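Local coordinates for epimerase domain-containing protein (Bacillus cereus HuA2-4, PDB 6ZLK) that probably interconverts UDP-glucuronic acid and UDP-galacturonic acid by inverting the configuration at C4 of the sugar with the help of bound NAD, at residues R60-I63 with L64-D67; M104-Q107 with Q108-A112; T152-S155 with G156-C160. One frame throughout, in Å; residues are numbered along the deposited sequence.

Interaction 1: residues R60-I63 with L64-D67; sequences REDI and LNTD. With NAD (nicotinamide-adenine-dinucleotide), chain E.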
# COMPACT_ATOMS: atom_id res chain seq x y z
N ARG A 60 -0.94 -2.64 -27.78
CA ARG A 60 0.43 -2.44 -27.33
C ARG A 60 0.44 -1.02 -26.77
O ARG A 60 0.87 -0.07 -27.47
CB ARG A 60 1.45 -2.65 -28.45
CG ARG A 60 2.89 -2.55 -27.98
CD ARG A 60 3.85 -2.53 -29.17
NE ARG A 60 5.16 -2.26 -28.62
CZ ARG A 60 6.28 -2.30 -29.34
NH1 ARG A 60 6.22 -2.59 -30.63
NH2 ARG A 60 7.44 -2.05 -28.77
N GLU A 61 -0.03 -0.84 -25.53
CA GLU A 61 -0.11 0.51 -24.95
C GLU A 61 0.00 0.35 -23.44
O GLU A 61 -0.42 -0.71 -22.91
CB GLU A 61 -1.47 1.19 -25.22
CG GLU A 61 -1.72 1.73 -26.64
CD GLU A 61 -3.13 2.25 -27.00
OE1 GLU A 61 -3.91 2.72 -26.10
OE2 GLU A 61 -3.48 2.16 -28.23
N ASP A 62 0.54 1.36 -22.80
CA ASP A 62 0.51 1.48 -21.32
C ASP A 62 -0.92 1.66 -20.89
O ASP A 62 -1.59 2.47 -21.46
CB ASP A 62 1.32 2.70 -20.90
CG ASP A 62 1.58 2.89 -19.43
OD1 ASP A 62 0.83 2.34 -18.61
OD2 ASP A 62 2.58 3.61 -19.13
N ILE A 63 -1.40 0.92 -19.89
CA ILE A 63 -2.75 1.18 -19.39
C ILE A 63 -2.92 2.66 -19.01
O ILE A 63 -4.02 3.18 -19.13
CB ILE A 63 -2.98 0.24 -18.21
CG1 ILE A 63 -3.07 -1.19 -18.74
CG2 ILE A 63 -4.23 0.68 -17.44
CD1 ILE A 63 -2.72 -2.24 -17.74
N LEU A 64 -1.90 3.32 -18.50
CA LEU A 64 -2.06 4.72 -18.04
C LEU A 64 -2.22 5.67 -19.24
O LEU A 64 -2.80 6.77 -19.04
CB LEU A 64 -0.80 5.07 -17.25
CG LEU A 64 -0.60 4.30 -15.95
CD1 LEU A 64 0.67 4.78 -15.27
CD2 LEU A 64 -1.80 4.42 -15.02
N ASN A 65 -1.76 5.27 -20.41
CA ASN A 65 -1.88 6.06 -21.67
C ASN A 65 -3.14 5.68 -22.45
O ASN A 65 -3.35 6.25 -23.51
CB ASN A 65 -0.68 5.89 -22.57
CG ASN A 65 0.61 6.43 -21.99
OD1 ASN A 65 0.64 7.18 -21.00
ND2 ASN A 65 1.73 6.04 -22.61
N THR A 66 -3.91 4.71 -22.00
CA THR A 66 -5.03 4.14 -22.78
C THR A 66 -6.32 4.83 -22.35
O THR A 66 -6.49 5.05 -21.16
CB THR A 66 -5.16 2.62 -22.54
OG1 THR A 66 -3.94 2.14 -23.11
CG2 THR A 66 -6.36 1.98 -23.19
N ASP A 67 -7.24 5.00 -23.30
CA ASP A 67 -8.64 5.39 -23.04
C ASP A 67 -9.39 4.20 -22.44
O ASP A 67 -9.87 3.36 -23.20
CB ASP A 67 -9.36 5.79 -24.33
CG ASP A 67 -10.75 6.33 -24.06
OD1 ASP A 67 -11.27 6.20 -22.90
OD2 ASP A 67 -11.29 6.93 -25.01
PA NAD E . 5.57 -10.40 -16.40
O1A NAD E . 6.50 -9.29 -16.12
O2A NAD E . 6.01 -11.54 -17.27
O5B NAD E . 4.16 -9.92 -16.91
C5B NAD E . 3.54 -8.67 -16.53
C4B NAD E . 3.27 -7.86 -17.77
O4B NAD E . 2.65 -6.62 -17.36
C3B NAD E . 4.50 -7.49 -18.58
O3B NAD E . 4.57 -8.16 -19.84
C2B NAD E . 4.45 -5.96 -18.64
O2B NAD E . 4.85 -5.38 -19.86
C1B NAD E . 2.97 -5.67 -18.36
N9A NAD E . 2.71 -4.36 -17.79
C8A NAD E . 3.26 -3.82 -16.66
N7A NAD E . 2.83 -2.62 -16.39
C5A NAD E . 2.00 -2.33 -17.47
C6A NAD E . 1.26 -1.19 -17.84
N6A NAD E . 1.28 -0.02 -17.16
N1A NAD E . 0.49 -1.26 -18.95
C2A NAD E . 0.49 -2.41 -19.66
N3A NAD E . 1.19 -3.53 -19.45
C4A NAD E . 1.90 -3.43 -18.33
O3 NAD E . 5.22 -10.98 -14.94
PN NAD E . 4.48 -12.38 -14.54
O1N NAD E . 5.48 -13.22 -13.91
O2N NAD E . 3.69 -12.82 -15.67
O5D NAD E . 3.48 -11.84 -13.43
C5D NAD E . 2.17 -11.60 -13.79
C4D NAD E . 1.44 -11.20 -12.54
O4D NAD E . 1.47 -12.27 -11.58
C3D NAD E . 1.99 -9.96 -11.83
O3D NAD E . 0.90 -9.16 -11.33
C2D NAD E . 2.74 -10.53 -10.63
O2D NAD E . 2.88 -9.56 -9.59
C1D NAD E . 1.88 -11.75 -10.36
N1N NAD E . 2.60 -12.85 -9.73
C2N NAD E . 3.55 -13.55 -10.42
C3N NAD E . 4.20 -14.57 -9.81
C7N NAD E . 5.29 -15.31 -10.49
O7N NAD E . 5.80 -16.22 -9.85
N7N NAD E . 5.61 -15.00 -11.76
C4N NAD E . 3.82 -14.96 -8.51
C5N NAD E . 2.96 -14.14 -7.78
C6N NAD E . 2.33 -13.13 -8.43
O HOH W 1 -6.36 4.44 -26.12
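L64 closes onto D62 through its backbone: its N gives a fairly straight bond (165°) to D62 OD1 at 2.9 Å, meeting the oxygen from above the carboxylate plane. This is an Asx turn, made possible because D62 CG stands anti to the backbone N (chi1 -172°), folding the carboxylate back beside its own carbonyl carbon and over the next residues. The CB and CG of L64 lie alongside the same OD1. N65 then donates its N to D62 O at 3.0 Å, closing a tight turn, while its side-chain amide rests against D62 CB. At T66 the chain makes a second, overlapping turn, with the N of T66 bound to I63 O at 3.3 Å. T66 OG1 sits 2.9 Å from D62 O and 3.0 Å from E61 OE1. E61 OE1 also accepts from a water that in turn takes the N-H of D67, the N-cap of helix 68-72. The turns present the cofactor with a matching pair of groups: NAD N6A donates to D62 OD1 at 2.8 Å, and the N of I63 donates to NAD N1A at 3.0 Å. D62 OD1 therefore takes two donors at once. Reading the Watson-Crick edge of adenine with an acidic side chain and the following backbone N-H is characteristic of the adenine pocket in the Rossmann-type domain of the NAD-dependent epimerase/dehydratase family.

Interaction 2: residues M104-Q107 with Q108-A112; sequences MVTQ and QLLEA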
# COMPACT_ATOMS: atom_id res chain seq x y z
N MET A 104 -0.92 2.83 -9.25
CA MET A 104 -1.67 3.80 -10.09
C MET A 104 -2.44 3.06 -11.19
O MET A 104 -3.62 3.38 -11.43
CB MET A 104 -0.78 4.87 -10.73
CG MET A 104 -0.27 5.89 -9.78
SD MET A 104 -1.62 6.88 -9.10
CE MET A 104 -2.71 7.24 -10.45
N VAL A 105 -1.87 2.05 -11.82
CA VAL A 105 -2.57 1.28 -12.87
C VAL A 105 -3.83 0.62 -12.28
O VAL A 105 -4.88 0.63 -12.91
CB VAL A 105 -1.60 0.26 -13.49
CG1 VAL A 105 -2.33 -0.87 -14.18
CG2 VAL A 105 -0.71 0.97 -14.48
N THR A 106 -3.71 0.05 -11.11
CA THR A 106 -4.84 -0.67 -10.50
C THR A 106 -5.94 0.35 -10.18
O THR A 106 -7.11 0.08 -10.49
CB THR A 106 -4.39 -1.44 -9.26
OG1 THR A 106 -3.43 -2.44 -9.63
CG2 THR A 106 -5.54 -2.14 -8.57
N GLN A 107 -5.56 1.48 -9.64
CA GLN A 107 -6.58 2.52 -9.33
C GLN A 107 -7.27 2.94 -10.63
O GLN A 107 -8.51 3.11 -10.63
CB GLN A 107 -5.97 3.71 -8.61
CG GLN A 107 -7.03 4.70 -8.14
CD GLN A 107 -7.07 5.95 -8.97
OE1 GLN A 107 -6.42 6.05 -9.99
NE2 GLN A 107 -7.89 6.90 -8.52
N GLN A 108 -6.53 3.20 -11.69
CA GLN A 108 -7.17 3.69 -12.93
C GLN A 108 -8.13 2.62 -13.50
O GLN A 108 -9.22 2.99 -14.00
CB GLN A 108 -6.11 4.05 -13.97
CG GLN A 108 -5.31 5.29 -13.61
CD GLN A 108 -4.87 6.03 -14.87
OE1 GLN A 108 -4.92 5.53 -15.99
NE2 GLN A 108 -4.38 7.24 -14.69
N LEU A 109 -7.73 1.37 -13.50
CA LEU A 109 -8.63 0.28 -13.96
C LEU A 109 -9.89 0.25 -13.11
O LEU A 109 -10.97 0.21 -13.67
CB LEU A 109 -7.93 -1.06 -13.92
CG LEU A 109 -6.88 -1.26 -15.00
CD1 LEU A 109 -6.13 -2.51 -14.68
CD2 LEU A 109 -7.53 -1.38 -16.39
N LEU A 110 -9.76 0.30 -11.78
CA LEU A 110 -10.95 0.21 -10.93
C LEU A 110 -11.84 1.42 -11.14
O LEU A 110 -13.07 1.22 -11.14
CB LEU A 110 -10.55 0.11 -9.48
CG LEU A 110 -9.86 -1.21 -9.15
CD1 LEU A 110 -9.13 -1.07 -7.84
CD2 LEU A 110 -10.87 -2.33 -9.17
N GLU A 111 -11.28 2.62 -11.26
CA GLU A 111 -12.10 3.84 -11.52
C GLU A 111 -12.90 3.61 -12.81
O GLU A 111 -14.08 3.97 -12.88
CB GLU A 111 -11.20 5.07 -11.65
CG GLU A 111 -10.74 5.65 -10.32
CD GLU A 111 -11.77 6.54 -9.63
OE1 GLU A 111 -12.62 7.09 -10.33
OE2 GLU A 111 -11.70 6.67 -8.40
N ALA A 112 -12.27 3.06 -13.84
CA ALA A 112 -12.91 2.91 -15.16
C ALA A 112 -14.02 1.88 -15.04
O ALA A 112 -15.03 1.96 -15.74
CB ALA A 112 -11.87 2.52 -16.19
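T106 and L110, one helical turn apart, lie side by side and point the same way, with T106 CG2 3.8 Å from L110 CD1. V105 and L109 repeat the pattern a little more loosely, V105 CG1 standing 4.2 Å from L109 CD1. These four buried residues form the close-packed side of the helix, where T106 OG1 is bonded to H80 and to the carbonyl of N102. Regular helical bonds run beneath them, such as L109 N to V105 O at 3.0 Å. M104 and Q108 are partly exposed, and Q108 CG brushes M104 O at 3.4 Å. Q107 and E111 lie against the second subunit. Q107, bent at chi2 (-106°), lays its amide obliquely against E111, NE2 being 3.6 Å from E111 CG and the two flat groups 46° apart. Q107 NE2 binds the carbonyl of G92 of the second subunit, and E111 OE2 binds G92 N of that subunit as well as Y163; M104 and Q107 also pack on its F95, and E111 on its W91. In the beta-alpha-beta unit of strand 77-80, helix 96-113 and strand 120-126, L109 and L110 cover F121, Q107 and L110 meet helix 148-167, and Q108 and A112 meet helix 68-72.

Interaction 3: residues T152-S155 with G156-C160; sequences TKLS and GEHLC. With NAD (nicotinamide-adenine-dinucleotide), chain E.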
# COMPACT_ATOMS: atom_id res chain seq x y z
N THR A 152 3.67 -2.77 -2.66
CA THR A 152 2.89 -2.22 -3.76
C THR A 152 1.77 -3.18 -4.20
O THR A 152 0.69 -2.71 -4.58
CB THR A 152 3.75 -1.83 -4.96
OG1 THR A 152 4.34 -2.98 -5.57
CG2 THR A 152 4.79 -0.81 -4.57
N LYS A 153 2.02 -4.49 -4.17
CA LYS A 153 1.00 -5.49 -4.53
C LYS A 153 -0.10 -5.49 -3.46
O LYS A 153 -1.29 -5.53 -3.83
CB LYS A 153 1.68 -6.85 -4.72
CG LYS A 153 2.60 -6.89 -5.95
CD LYS A 153 1.93 -6.77 -7.26
CE LYS A 153 0.93 -7.89 -7.50
NZ LYS A 153 0.36 -7.95 -8.87
N LEU A 154 0.29 -5.37 -2.20
CA LEU A 154 -0.72 -5.32 -1.13
C LEU A 154 -1.56 -4.04 -1.31
O LEU A 154 -2.76 -4.12 -1.12
CB LEU A 154 -0.06 -5.41 0.23
CG LEU A 154 -1.02 -5.38 1.42
CD1 LEU A 154 -2.08 -6.47 1.31
CD2 LEU A 154 -0.22 -5.48 2.71
N SER A 155 -0.96 -2.91 -1.66
CA SER A 155 -1.76 -1.67 -1.91
C SER A 155 -2.75 -1.90 -3.06
O SER A 155 -3.90 -1.45 -3.02
CB SER A 155 -0.91 -0.50 -2.21
OG SER A 155 -0.04 -0.28 -1.11
N GLY A 156 -2.35 -2.67 -4.07
CA GLY A 156 -3.29 -3.02 -5.15
C GLY A 156 -4.47 -3.82 -4.64
O GLY A 156 -5.60 -3.50 -5.03
N GLU A 157 -4.28 -4.75 -3.73
CA GLU A 157 -5.38 -5.55 -3.16
C GLU A 157 -6.26 -4.59 -2.37
O GLU A 157 -7.45 -4.66 -2.47
CB GLU A 157 -4.92 -6.61 -2.17
CG GLU A 157 -4.04 -7.67 -2.77
CD GLU A 157 -3.83 -8.82 -1.80
OE1 GLU A 157 -4.52 -8.84 -0.75
OE2 GLU A 157 -2.99 -9.69 -2.07
N HIS A 158 -5.65 -3.68 -1.62
CA HIS A 158 -6.45 -2.76 -0.77
C HIS A 158 -7.31 -1.90 -1.69
O HIS A 158 -8.48 -1.60 -1.34
CB HIS A 158 -5.52 -1.92 0.13
CG HIS A 158 -4.88 -2.71 1.24
ND1 HIS A 158 -3.64 -2.39 1.71
CD2 HIS A 158 -5.30 -3.74 1.97
CE1 HIS A 158 -3.35 -3.17 2.72
NE2 HIS A 158 -4.33 -4.02 2.89
N LEU A 159 -6.77 -1.39 -2.80
CA LEU A 159 -7.58 -0.60 -3.74
C LEU A 159 -8.78 -1.42 -4.22
O LEU A 159 -9.90 -0.91 -4.27
CB LEU A 159 -6.72 -0.17 -4.93
CG LEU A 159 -5.78 0.98 -4.64
CD1 LEU A 159 -4.82 1.17 -5.81
CD2 LEU A 159 -6.56 2.25 -4.36
N CYS A 160 -8.59 -2.69 -4.55
CA CYS A 160 -9.72 -3.56 -4.93
C CYS A 160 -10.78 -3.55 -3.82
O CYS A 160 -11.95 -3.34 -4.16
CB CYS A 160 -9.29 -5.00 -5.21
SG CYS A 160 -8.30 -5.17 -6.72
PA NAD E . 5.57 -10.40 -16.40
O1A NAD E . 6.50 -9.29 -16.12
O2A NAD E . 6.01 -11.54 -17.27
O5B NAD E . 4.16 -9.92 -16.91
C5B NAD E . 3.54 -8.67 -16.53
C4B NAD E . 3.27 -7.86 -17.77
O4B NAD E . 2.65 -6.62 -17.36
C3B NAD E . 4.50 -7.49 -18.58
O3B NAD E . 4.57 -8.16 -19.84
C2B NAD E . 4.45 -5.96 -18.64
O2B NAD E . 4.85 -5.38 -19.86
C1B NAD E . 2.97 -5.67 -18.36
N9A NAD E . 2.71 -4.36 -17.79
C8A NAD E . 3.26 -3.82 -16.66
N7A NAD E . 2.83 -2.62 -16.39
C5A NAD E . 2.00 -2.33 -17.47
C6A NAD E . 1.26 -1.19 -17.84
N6A NAD E . 1.28 -0.02 -17.16
N1A NAD E . 0.49 -1.26 -18.95
C2A NAD E . 0.49 -2.41 -19.66
N3A NAD E . 1.19 -3.53 -19.45
C4A NAD E . 1.90 -3.43 -18.33
O3 NAD E . 5.22 -10.98 -14.94
PN NAD E . 4.48 -12.38 -14.54
O1N NAD E . 5.48 -13.22 -13.91
O2N NAD E . 3.69 -12.82 -15.67
O5D NAD E . 3.48 -11.84 -13.43
C5D NAD E . 2.17 -11.60 -13.79
C4D NAD E . 1.44 -11.20 -12.54
O4D NAD E . 1.47 -12.27 -11.58
C3D NAD E . 1.99 -9.96 -11.83
O3D NAD E . 0.90 -9.16 -11.33
C2D NAD E . 2.74 -10.53 -10.63
O2D NAD E . 2.88 -9.56 -9.59
C1D NAD E . 1.88 -11.75 -10.36
N1N NAD E . 2.60 -12.85 -9.73
C2N NAD E . 3.55 -13.55 -10.42
C3N NAD E . 4.20 -14.57 -9.81
C7N NAD E . 5.29 -15.31 -10.49
O7N NAD E . 5.80 -16.22 -9.85
N7N NAD E . 5.61 -15.00 -11.76
C4N NAD E . 3.82 -14.96 -8.51
C5N NAD E . 2.96 -14.14 -7.78
C6N NAD E . 2.33 -13.13 -8.43
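Helix 148-167 carries the Tyr-x-x-x-Lys motif of the short-chain dehydrogenase/reductase family, and the contact begins within it, since K153 lies four residues after Y149. Two faces of the helix do different work. On one, K153 turns away from G156-C160 and toward NAD: its chain leaves beside the backbone N, bends at chi2 and chi3, and then straightens, so that NZ reaches both hydroxyls of the nicotinamide ribose, O3D at 2.8 Å and O2D at 3.1 Å. A third bond, to the carbonyl of I124, holds NZ from the protein side. On another face, L154 has CG anti to the backbone N (chi1 -179°), which carries its branch along the helix to H158. L154 CD1 lies over the ring face, 4.0 Å from the H158 centroid and 29° off the normal, a CH-pi contact, and L154 CG comes within 3.5 Å of H158 CE1. L154 O sits over a face of the ring too, displaced toward the rim, while accepting the N of H158 at 3.0 Å. The pair is repeated across the subunit interface, L154 packing on H158 of the second subunit and H158 on L154 of the second subunit. E157 points its carboxylate to R175 in a salt bridge and to S125, with CD1 of L154 nearby. The chemistry is consistent with K153, whose NZ makes three hydrogen bonds, helping to position the nicotinamide ribose, while L154 and H158 join the two subunits.

How the interactions relate
Interactions 1 and 3 both bind NAD, at different parts of the cofactor: 60-67 takes the adenine, 152-160 the nicotinamide ribose. They do not touch, their nearest atoms lying about 10 Å apart and their centres about 20 Å. Interaction 2 bridges them. L64 CG packs on V105 CG2 at 3.6 Å, and V105 itself belongs to the NAD pocket; from another face of the same helix, T106 CG2 is 3.8 Å from G156 O and L110 CD1 3.7 Å from C160 N. Interactions 2 and 3 both reach the second subunit, so the cofactor site and the dimer interface share these helices. The side chain of K153 comes about 6 Å from the bound UDP-sugar, nearest atoms.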